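Local coordinates for protein SAM-dependent O-methyltransferase (Leptospira interrogans, PDB 2HNK) that binds S-adenosyl-L-homocysteine in a Rossmann-like fold and probably transfers methyl groups from S-adenosylmethionine to hydroxyl oxygens of its substrates, at residues Pro196-Val199 with Gly200-Phe204; Val188-Leu191 with Ser192-Glu195; Phe51-Ile54 with Leu55-Ser59; Thr98-Ala101 with Arg102-Lys106; Ser26-Lys29 with Leu30-Glu33. All coordinates share one frame; numbering follows the deposited sequence.

Contact 1. Residues Pro196-Val199 with Gly200-Phe204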
# COMPACT_ATOMS: atom_id res chain seq x y z
N PRO C 196 18.74 -10.20 -19.73
CA PRO C 196 19.40 -9.75 -18.49
C PRO C 196 18.49 -8.99 -17.51
O PRO C 196 18.67 -9.12 -16.30
CB PRO C 196 20.52 -8.84 -19.00
CG PRO C 196 20.85 -9.40 -20.35
CD PRO C 196 19.51 -9.79 -20.92
N SER C 197 17.53 -8.23 -18.03
CA SER C 197 16.61 -7.45 -17.18
C SER C 197 15.63 -8.39 -16.46
O SER C 197 15.47 -8.32 -15.24
CB SER C 197 15.84 -6.42 -18.01
OG SER C 197 15.16 -7.04 -19.07
N THR C 198 15.04 -9.29 -17.25
CA THR C 198 14.12 -10.31 -16.75
C THR C 198 14.78 -11.19 -15.71
O THR C 198 14.16 -11.54 -14.70
CB THR C 198 13.57 -11.19 -17.88
OG1 THR C 198 13.17 -10.37 -18.98
CG2 THR C 198 12.38 -12.02 -17.40
N VAL C 199 16.04 -11.56 -15.96
CA VAL C 199 16.80 -12.38 -15.01
C VAL C 199 17.02 -11.60 -13.69
O VAL C 199 16.75 -12.12 -12.61
CB VAL C 199 18.13 -12.93 -15.62
CG1 VAL C 199 19.00 -13.63 -14.57
CG2 VAL C 199 17.84 -13.90 -16.78
N GLY C 200 17.49 -10.36 -13.79
CA GLY C 200 17.69 -9.50 -12.61
C GLY C 200 16.46 -9.39 -11.72
O GLY C 200 16.54 -9.61 -10.52
N ILE C 201 15.32 -9.09 -12.33
CA ILE C 201 14.04 -9.00 -11.61
C ILE C 201 13.62 -10.33 -10.94
O ILE C 201 13.24 -10.33 -9.77
CB ILE C 201 12.92 -8.41 -12.52
CG1 ILE C 201 13.29 -6.99 -12.93
CG2 ILE C 201 11.55 -8.45 -11.81
CD1 ILE C 201 12.46 -6.42 -14.04
N ARG C 202 13.69 -11.44 -11.68
CA ARG C 202 13.42 -12.77 -11.11
C ARG C 202 14.27 -13.08 -9.89
O ARG C 202 13.76 -13.53 -8.86
CB ARG C 202 13.64 -13.89 -12.13
CG ARG C 202 12.51 -14.13 -13.09
CD ARG C 202 12.58 -15.55 -13.68
NE ARG C 202 11.84 -15.63 -14.93
CZ ARG C 202 12.39 -15.56 -16.15
NH1 ARG C 202 13.70 -15.43 -16.29
NH2 ARG C 202 11.62 -15.62 -17.22
N LYS C 203 15.58 -12.84 -10.02
CA LYS C 203 16.54 -13.02 -8.93
C LYS C 203 16.22 -12.12 -7.74
O LYS C 203 16.31 -12.55 -6.59
CB LYS C 203 17.95 -12.69 -9.41
CG LYS C 203 18.61 -13.77 -10.25
CD LYS C 203 20.06 -13.42 -10.49
CE LYS C 203 20.97 -14.61 -10.25
NZ LYS C 203 22.27 -14.17 -9.65
N PHE C 204 15.87 -10.87 -8.03
CA PHE C 204 15.43 -9.93 -7.00
C PHE C 204 14.19 -10.46 -6.27
O PHE C 204 14.19 -10.53 -5.04
CB PHE C 204 15.17 -8.55 -7.60
CG PHE C 204 14.57 -7.56 -6.65
CD1 PHE C 204 15.38 -6.78 -5.82
CD2 PHE C 204 13.18 -7.40 -6.57
CE1 PHE C 204 14.83 -5.87 -4.93
CE2 PHE C 204 12.61 -6.49 -5.68
CZ PHE C 204 13.44 -5.71 -4.86

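Contact 2. Residues Val188-Leu191 with Ser192-Glu195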
# COMPACT_ATOMS: atom_id res chain seq x y z
N VAL C 188 8.49 -12.44 -16.29
CA VAL C 188 9.05 -13.13 -15.13
C VAL C 188 8.48 -14.55 -14.94
O VAL C 188 9.18 -15.43 -14.45
CB VAL C 188 8.86 -12.32 -13.81
CG1 VAL C 188 9.61 -11.00 -13.89
CG2 VAL C 188 7.38 -12.11 -13.48
N ALA C 189 7.24 -14.75 -15.36
CA ALA C 189 6.58 -16.04 -15.24
C ALA C 189 6.85 -16.99 -16.44
O ALA C 189 6.44 -18.15 -16.41
CB ALA C 189 5.08 -15.85 -15.01
N ASP C 190 7.54 -16.49 -17.46
CA ASP C 190 7.78 -17.23 -18.69
C ASP C 190 9.27 -17.52 -18.85
O ASP C 190 10.04 -16.64 -19.22
CB ASP C 190 7.27 -16.41 -19.89
CG ASP C 190 7.31 -17.18 -21.21
OD1 ASP C 190 7.94 -18.25 -21.30
OD2 ASP C 190 6.70 -16.68 -22.17
N LEU C 191 9.68 -18.77 -18.59
CA LEU C 191 11.11 -19.11 -18.57
C LEU C 191 11.81 -19.04 -19.93
O LEU C 191 13.04 -19.07 -19.99
CB LEU C 191 11.38 -20.44 -17.86
CG LEU C 191 11.18 -20.50 -16.33
CD1 LEU C 191 12.10 -21.55 -15.71
CD2 LEU C 191 11.37 -19.14 -15.63
N SER C 192 11.04 -18.94 -21.01
CA SER C 192 11.60 -18.65 -22.33
C SER C 192 12.25 -17.27 -22.37
O SER C 192 13.15 -17.03 -23.17
CB SER C 192 10.53 -18.73 -23.41
OG SER C 192 10.15 -20.07 -23.62
N HIS C 193 11.80 -16.37 -21.51
CA HIS C 193 12.41 -15.06 -21.36
C HIS C 193 13.61 -15.07 -20.42
O HIS C 193 13.48 -15.28 -19.21
CB HIS C 193 11.35 -14.04 -20.96
CG HIS C 193 10.42 -13.69 -22.08
ND1 HIS C 193 10.73 -12.75 -23.04
CD2 HIS C 193 9.21 -14.20 -22.42
CE1 HIS C 193 9.74 -12.67 -23.91
NE2 HIS C 193 8.81 -13.54 -23.56
N GLN C 194 14.79 -14.84 -21.00
CA GLN C 194 16.07 -14.95 -20.29
C GLN C 194 16.95 -13.73 -20.58
O GLN C 194 18.19 -13.81 -20.55
CB GLN C 194 16.80 -16.25 -20.68
CG GLN C 194 16.08 -17.55 -20.27
CD GLN C 194 16.10 -17.77 -18.76
OE1 GLN C 194 17.06 -17.42 -18.09
NE2 GLN C 194 15.03 -18.35 -18.23
N GLU C 195 16.30 -12.60 -20.86
CA GLU C 195 16.99 -11.33 -21.04
C GLU C 195 17.61 -10.92 -19.71
O GLU C 195 17.08 -11.28 -18.66
CB GLU C 195 16.01 -10.25 -21.53
CG GLU C 195 15.16 -10.63 -22.76
CD GLU C 195 13.88 -11.38 -22.41
OE1 GLU C 195 13.70 -11.77 -21.24
OE2 GLU C 195 13.04 -11.60 -23.31

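Contact 3. Residues Phe51-Ile54 with Leu55-Ser59. With SO4 (sulfate ion), chain D.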
# COMPACT_ATOMS: atom_id res chain seq x y z
N PHE C 51 -0.48 6.01 -5.30
CA PHE C 51 -0.12 4.89 -4.45
C PHE C 51 1.16 5.20 -3.68
O PHE C 51 1.22 5.01 -2.47
CB PHE C 51 -0.00 3.64 -5.32
CG PHE C 51 0.25 2.36 -4.55
CD1 PHE C 51 -0.62 1.94 -3.54
CD2 PHE C 51 1.35 1.56 -4.87
CE1 PHE C 51 -0.39 0.77 -2.85
CE2 PHE C 51 1.58 0.37 -4.18
CZ PHE C 51 0.71 -0.02 -3.17
N LEU C 52 2.18 5.69 -4.38
CA LEU C 52 3.45 6.10 -3.76
C LEU C 52 3.22 7.25 -2.77
O LEU C 52 3.78 7.25 -1.68
CB LEU C 52 4.48 6.50 -4.83
CG LEU C 52 4.86 5.46 -5.90
CD1 LEU C 52 5.82 6.05 -6.93
CD2 LEU C 52 5.42 4.18 -5.29
N ASN C 53 2.38 8.21 -3.17
CA ASN C 53 1.99 9.31 -2.31
C ASN C 53 1.41 8.83 -0.98
O ASN C 53 1.95 9.16 0.08
CB ASN C 53 1.03 10.25 -3.06
CG ASN C 53 0.78 11.56 -2.32
OD1 ASN C 53 0.06 11.59 -1.33
ND2 ASN C 53 1.37 12.64 -2.81
N ILE C 54 0.36 8.02 -1.03
CA ILE C 54 -0.29 7.54 0.20
C ILE C 54 0.65 6.70 1.07
O ILE C 54 0.68 6.86 2.30
CB ILE C 54 -1.65 6.82 -0.08
CG1 ILE C 54 -2.57 6.89 1.13
CG2 ILE C 54 -1.48 5.36 -0.51
CD1 ILE C 54 -3.71 7.85 0.97
N LEU C 55 1.44 5.84 0.44
CA LEU C 55 2.41 5.01 1.14
C LEU C 55 3.46 5.85 1.87
O LEU C 55 3.87 5.50 2.98
CB LEU C 55 3.10 4.06 0.17
CG LEU C 55 2.80 2.55 0.14
CD1 LEU C 55 1.45 2.14 0.72
CD2 LEU C 55 2.97 2.02 -1.29
N THR C 56 3.90 6.94 1.26
CA THR C 56 4.87 7.84 1.90
C THR C 56 4.28 8.43 3.18
O THR C 56 4.94 8.44 4.22
CB THR C 56 5.32 8.95 0.93
OG1 THR C 56 5.96 8.35 -0.20
CG2 THR C 56 6.29 9.92 1.60
N LYS C 57 3.04 8.88 3.10
CA LYS C 57 2.32 9.44 4.24
C LYS C 57 2.03 8.42 5.34
O LYS C 57 2.27 8.69 6.51
CB LYS C 57 1.02 10.10 3.76
CG LYS C 57 1.23 11.15 2.71
CD LYS C 57 -0.02 11.97 2.49
CE LYS C 57 0.30 13.21 1.66
NZ LYS C 57 -0.88 14.10 1.53
N ILE C 58 1.54 7.24 4.95
CA ILE C 58 1.23 6.16 5.89
C ILE C 58 2.48 5.75 6.65
O ILE C 58 2.45 5.59 7.87
CB ILE C 58 0.59 4.93 5.14
CG1 ILE C 58 -0.81 5.27 4.62
CG2 ILE C 58 0.55 3.70 6.02
CD1 ILE C 58 -1.36 4.24 3.61
N SER C 59 3.59 5.60 5.93
CA SER C 59 4.85 5.15 6.52
C SER C 59 5.52 6.17 7.45
O SER C 59 6.39 5.80 8.25
CB SER C 59 5.83 4.77 5.41
OG SER C 59 6.28 5.91 4.70
S SO4 D . -0.95 15.58 5.50
O1 SO4 D . -1.52 14.59 6.39
O2 SO4 D . -1.14 15.18 4.11
O3 SO4 D . -1.61 16.85 5.69
O4 SO4 D . 0.47 15.70 5.79

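Contact 4. Residues Thr98-Ala101 with Arg102-Lys106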
# COMPACT_ATOMS: atom_id res chain seq x y z
N THR C 98 17.00 14.21 -16.04
CA THR C 98 16.84 14.87 -14.75
C THR C 98 16.77 16.39 -14.90
O THR C 98 16.28 17.08 -13.99
CB THR C 98 17.89 14.41 -13.70
OG1 THR C 98 19.21 14.75 -14.15
CG2 THR C 98 17.79 12.90 -13.47
N ASN C 99 17.20 16.90 -16.05
CA ASN C 99 16.94 18.29 -16.41
C ASN C 99 15.45 18.56 -16.63
O ASN C 99 14.95 19.65 -16.30
CB ASN C 99 17.76 18.74 -17.62
CG ASN C 99 19.21 19.05 -17.27
OD1 ASN C 99 19.53 19.27 -16.10
ND2 ASN C 99 20.08 19.07 -18.27
N VAL C 100 14.74 17.58 -17.20
CA VAL C 100 13.27 17.64 -17.30
C VAL C 100 12.65 17.53 -15.91
O VAL C 100 11.77 18.31 -15.56
CB VAL C 100 12.68 16.55 -18.23
CG1 VAL C 100 11.15 16.72 -18.38
CG2 VAL C 100 13.37 16.56 -19.59
N ALA C 101 13.13 16.57 -15.11
CA ALA C 101 12.67 16.41 -13.72
C ALA C 101 12.74 17.73 -12.95
O ALA C 101 11.73 18.18 -12.41
CB ALA C 101 13.45 15.33 -13.01
N ARG C 102 13.92 18.36 -12.93
CA ARG C 102 14.11 19.62 -12.19
C ARG C 102 13.21 20.75 -12.69
O ARG C 102 12.73 21.56 -11.91
CB ARG C 102 15.57 20.06 -12.19
CG ARG C 102 15.80 21.28 -11.30
CD ARG C 102 17.26 21.65 -11.17
NE ARG C 102 18.04 20.66 -10.43
CZ ARG C 102 17.99 20.47 -9.12
NH1 ARG C 102 17.15 21.18 -8.36
NH2 ARG C 102 18.77 19.56 -8.55
N LYS C 103 12.99 20.79 -14.00
CA LYS C 103 12.02 21.71 -14.57
C LYS C 103 10.68 21.61 -13.81
O LYS C 103 10.10 22.62 -13.43
CB LYS C 103 11.82 21.41 -16.06
CG LYS C 103 10.73 22.23 -16.72
CD LYS C 103 10.38 21.65 -18.06
CE LYS C 103 9.18 22.36 -18.64
NZ LYS C 103 8.94 21.94 -20.05
N TYR C 104 10.24 20.38 -13.55
CA TYR C 104 8.95 20.17 -12.87
C TYR C 104 9.03 20.30 -11.36
O TYR C 104 8.07 20.78 -10.75
CB TYR C 104 8.30 18.86 -13.32
CG TYR C 104 7.79 19.00 -14.73
CD1 TYR C 104 8.61 18.66 -15.82
CD2 TYR C 104 6.52 19.52 -14.99
CE1 TYR C 104 8.15 18.82 -17.13
CE2 TYR C 104 6.06 19.69 -16.29
CZ TYR C 104 6.89 19.34 -17.35
OH TYR C 104 6.43 19.50 -18.65
N TRP C 105 10.15 19.91 -10.76
CA TRP C 105 10.39 20.21 -9.35
C TRP C 105 10.25 21.73 -9.09
O TRP C 105 9.60 22.14 -8.12
CB TRP C 105 11.79 19.76 -8.91
CG TRP C 105 12.08 18.30 -9.08
CD1 TRP C 105 11.18 17.27 -9.18
CD2 TRP C 105 13.38 17.69 -9.13
NE1 TRP C 105 11.84 16.07 -9.29
CE2 TRP C 105 13.19 16.29 -9.26
CE3 TRP C 105 14.69 18.19 -9.07
CZ2 TRP C 105 14.26 15.39 -9.35
CZ3 TRP C 105 15.76 17.29 -9.16
CH2 TRP C 105 15.53 15.90 -9.30
N LYS C 106 10.87 22.53 -9.96
CA LYS C 106 10.81 23.99 -9.85
C LYS C 106 9.41 24.53 -10.07
O LYS C 106 8.96 25.39 -9.31
CB LYS C 106 11.80 24.65 -10.82
CG LYS C 106 12.07 26.13 -10.53
CD LYS C 106 13.12 26.72 -11.47
CE LYS C 106 14.54 26.18 -11.20
NZ LYS C 106 15.09 26.60 -9.88

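Contact 5. Residues Ser26-Lys29 with Leu30-Glu33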
# COMPACT_ATOMS: atom_id res chain seq x y z
N SER C 26 0.44 20.58 -13.63
CA SER C 26 1.87 20.45 -13.87
C SER C 26 2.30 18.99 -14.00
O SER C 26 3.13 18.67 -14.84
CB SER C 26 2.67 21.13 -12.76
OG SER C 26 4.06 20.99 -12.98
N PHE C 27 1.72 18.10 -13.18
CA PHE C 27 1.99 16.66 -13.25
C PHE C 27 1.52 16.08 -14.59
O PHE C 27 2.24 15.30 -15.22
CB PHE C 27 1.28 15.92 -12.11
CG PHE C 27 1.91 16.08 -10.75
CD1 PHE C 27 2.36 17.32 -10.29
CD2 PHE C 27 1.99 14.98 -9.89
CE1 PHE C 27 2.92 17.46 -9.02
CE2 PHE C 27 2.54 15.11 -8.61
CZ PHE C 27 3.01 16.35 -8.18
N LEU C 28 0.31 16.44 -14.99
CA LEU C 28 -0.25 16.04 -16.29
C LEU C 28 0.64 16.53 -17.42
O LEU C 28 0.93 15.78 -18.36
CB LEU C 28 -1.66 16.61 -16.46
CG LEU C 28 -2.35 16.47 -17.82
CD1 LEU C 28 -2.50 15.01 -18.22
CD2 LEU C 28 -3.71 17.18 -17.81
N LYS C 29 1.07 17.79 -17.32
CA LYS C 29 2.00 18.42 -18.25
C LYS C 29 3.25 17.55 -18.44
O LYS C 29 3.65 17.29 -19.58
CB LYS C 29 2.36 19.82 -17.72
CG LYS C 29 3.16 20.73 -18.64
CD LYS C 29 3.37 22.08 -17.92
CE LYS C 29 4.12 23.08 -18.77
NZ LYS C 29 5.59 22.87 -18.71
N LEU C 30 3.84 17.11 -17.33
CA LEU C 30 5.01 16.23 -17.36
C LEU C 30 4.76 14.91 -18.11
O LEU C 30 5.61 14.47 -18.88
CB LEU C 30 5.56 15.96 -15.94
CG LEU C 30 6.65 14.89 -15.76
CD1 LEU C 30 7.89 15.11 -16.66
CD2 LEU C 30 7.07 14.76 -14.31
N ARG C 31 3.61 14.30 -17.87
CA ARG C 31 3.26 13.04 -18.53
C ARG C 31 3.17 13.21 -20.05
O ARG C 31 3.69 12.39 -20.80
CB ARG C 31 1.97 12.45 -17.96
CG ARG C 31 2.06 12.07 -16.48
CD ARG C 31 1.03 11.02 -16.07
NE ARG C 31 -0.32 11.57 -15.93
CZ ARG C 31 -1.35 11.28 -16.73
NH1 ARG C 31 -1.19 10.43 -17.74
NH2 ARG C 31 -2.54 11.83 -16.52
N LYS C 32 2.52 14.29 -20.47
CA LYS C 32 2.43 14.65 -21.89
C LYS C 32 3.82 14.88 -22.49
O LYS C 32 4.12 14.35 -23.57
CB LYS C 32 1.54 15.88 -22.11
CG LYS C 32 0.07 15.63 -21.85
CD LYS C 32 -0.76 16.89 -22.10
CE LYS C 32 -2.24 16.61 -21.87
NZ LYS C 32 -3.06 17.87 -21.75
N GLU C 33 4.66 15.63 -21.79
CA GLU C 33 6.03 15.89 -22.24
C GLU C 33 6.83 14.59 -22.37
O GLU C 33 7.53 14.39 -23.36
CB GLU C 33 6.75 16.88 -21.32
CG GLU C 33 8.09 17.35 -21.88
CD GLU C 33 8.76 18.42 -21.05
OE1 GLU C 33 8.08 19.20 -20.36
OE2 GLU C 33 10.00 18.50 -21.11

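Contact 1. Residues Pro196-Val199 with Gly200-Phe204
Thr198 and Arg202 meet because their first torsions send both side chains along the same flank of the helix. In Thr198 the methyl CG2 stands opposite the backbone N, whereas in Arg202 CG turns away from the carbonyl carbon (chi1 -82°) and the chain then runs extended as far as NE. The two side chains therefore lie alongside each other, pointing the same way, and CG2 of Thr198 settles over one face of the Arg202 guanidinium, 3.7 Å from NH2 and offset toward the rim. Val199 CG2 approaches the edge of that group more loosely, at 4.4 Å from Arg202 NH1. Along the aliphatic part of the arginine, CG rests 3.5 Å from Thr198 O. On the next strip of the surface, Val199 CG1 comes within 4.2 Å of Lys203 CD.

Beneath these side chains run the usual helical bonds, such as Lys203 N to Val199 O at 2.9 Å and Ile201 N to Ser197 O at 3.0 Å. The guanidinium under the threonine methyl is held in its rotation by two carbonyls of the preceding loop: NE donates to Val188 O and NH2 to His193 O. Thr198 OG1 turns the other way and bonds Glu195 at the helix N-cap.

The turn opens helix 196-210; the Ser197 side chain lies about 8 Å from that of Asp156, a residue of the S-adenosyl-L-homocysteine site, and its OG bonds Trp184 in the loop after strand 175-180. Farther along, Phe204 lies against Leu177 and Ala179 of that strand, while Arg202 packs on Tyr15 of the second subunit.

Contact 2. Residues Val188-Leu191 with Ser192-Glu195
Asp190 and His193 face each other across a type I beta turn, and the aspartate can be followed atom by atom. Its CB lies 3.9 Å from CD2 of His193, and CG comes slightly closer to the same carbon. At the tip the two oxygens part company. OD1 accepts the Ser192 N-H at 3.2 Å, reached from above the carboxylate plane, which makes an Asx turn on the first half of the beta turn. OD2 meets His193 CD2 at 3.5 Å, at the edge of the imidazole, with the carboxylate turned 81° from the ring plane. A chi1 of -172° swings CG away from the backbone N and carries the carboxylate forward over the turn.

The turn itself is closed by His193 N donating to Asp190 O at 2.9 Å. A second clasp comes from Gln194, whose chain folds back at chi2 to bring NE2 within 2.8 Å of Leu191 O in an almost straight bond lying in the amide plane. At the far edge of the imidazole, ND1 of His193 donates to the syn lone pair of Glu195 OE2 at 2.6 Å, which fixes the rotation of the ring.

This surface loop links strand 175-180 to helix 196-210. Leu191 and Gln194 rest on Arg202 of that helix, Gln194 also on Val199 and Val188 on Ile201, while Val188 and Ala189 pack against Tyr15 of the second subunit.

Contact 3. Residues Phe51-Ile54 with Leu55-Ser59
One face of the Phe51 ring carries the methyl CD2 of Leu55, a CH-pi contact with the carbon 3.7 Å from the ring centroid and 17° off the ring normal. The methyl sits slightly toward the rim, 3.6 Å from CZ. The amide of Asn53 has an aliphatic neighbour instead: OD1 lies 3.4 Å from CE of Lys57.

Leu52 O is gripped twice by Thr56, since N and OG1 reach it from opposite faces of the carbonyl, the hydroxyl at 2.9 Å. With OG1 beside its own backbone N (chi1 -61°), this threonine buries its hydroxyl against the preceding turn. A step further round, Ile54 CG1 touches Ile58 CD1 at 3.8 Å. Lys57 NZ donates at 2.8 Å to O2 of a sulfate ion, probably from the crystallisation liquor, and forms a salt bridge with Asp215 of the second subunit; Arg229 of that subunit also binds the sulfate.

Three neighbours cover this end of helix 46-59. Phe51 and Leu55 lie on Leu227 of strand 225-230, Leu52 and Thr56 on Phe78 of helix 73-81, where Leu52 also touches Ser74 of the S-adenosyl-L-homocysteine site, and Ile54 and Ile58 face the second subunit.

Contact 4. Residues Thr98-Ala101 with Arg102-Lys106
Ala101 and Trp105 lie one helical turn apart, joined by a regular i to i+4 bond from Trp105 N to Ala101 O (2.9 Å), while Tyr104 N adds a weak bond to the same oxygen. With chi1 at -58° the indole folds back over the preceding turn, Ala101 O 3.3 Å above its plane toward the rim. Ala101 CB touches CZ2 of the same ring at 3.7 Å.

The indole also meets Arg102 edgewise: Trp105 CZ3 stands 3.8 Å above the centre of the guanidinium, whose charge is paired with Glu111. Tyr104 runs alongside Val100, pointing the same way. Its CE1 lies 3.9 Å from Val100 CG1, and its CD1 edge comes within 3.2 Å of Val100 O.

Outer partners fix the polar tips. Ser75 takes Trp105 NE1, while Glu33 forms a salt bridge with Lys103 NZ and probably accepts from the Tyr104 hydroxyl. Helix 95-107 is the crossover of a beta-alpha-beta unit. Thr98 reaches Asp92, a residue of the S-adenosyl-L-homocysteine site on strand 87-92, and Trp105 packs on Ile114 of strand 114-118, while Tyr104 turns to helix 25-35.

Contact 5. Residues Ser26-Lys29 with Leu30-Glu33
Glu33 N donates to Lys29 O at 2.9 Å, the shortest of the four i to i+4 bonds that bind this turn. Their side chains do not complete a salt bridge to match, since Lys29 NZ remains 4.7 Å from Glu33 OE1. Each charge is committed elsewhere. Lys29 pairs with Glu107, while Glu33 also turns to helix 95-107; salt bridges of both polarities thus join helices 25-35 and 95-107.

On another flank, Leu28 supplies the apolar floor for two cationic chains. Its CD1 lies 3.6 Å from NH2 of Arg31 and 4.0 Å from CE of Lys32. Leu28 has its CG trans to N (chi1 172°), which swings the methyls along the helix toward the following turn. The lysine passes over them fully extended, with NZ 4.1 Å from Leu28 CD2. The arginine bends at chi3 instead, and its NE forms a salt bridge with Glu23.

Phe27 and Leu30 face inward onto Leu76. Helix 25-35 is amphipathic, its apolar side turned to helix 73-81 of the Rossmann-like methyltransferase fold, and Leu30 comes within about 7 Å of the bound S-adenosyl-L-homocysteine, measured from its side chain.

Burial separates these five local contacts. Contact 3 is the most enclosed and relies on apolar faces, its one charged tip reaching across the dimer interface; contact 2 is a surface loop held by turns and polar clasps. Contacts 1, 4 and 5 are partly buried helical turns with one side inward. Contacts 1 and 2 adjoin in sequence and share Arg202, which ties the loop to the helix that follows. Contacts 4 and 5 lie on different helices, 95-107 and 25-35, yet touch through salt bridges and apolar contact, with centres about 11 Å apart. Contacts 1 and 4, by contrast, stand on opposite sides of the chain's centre, some 30 Å apart between centres.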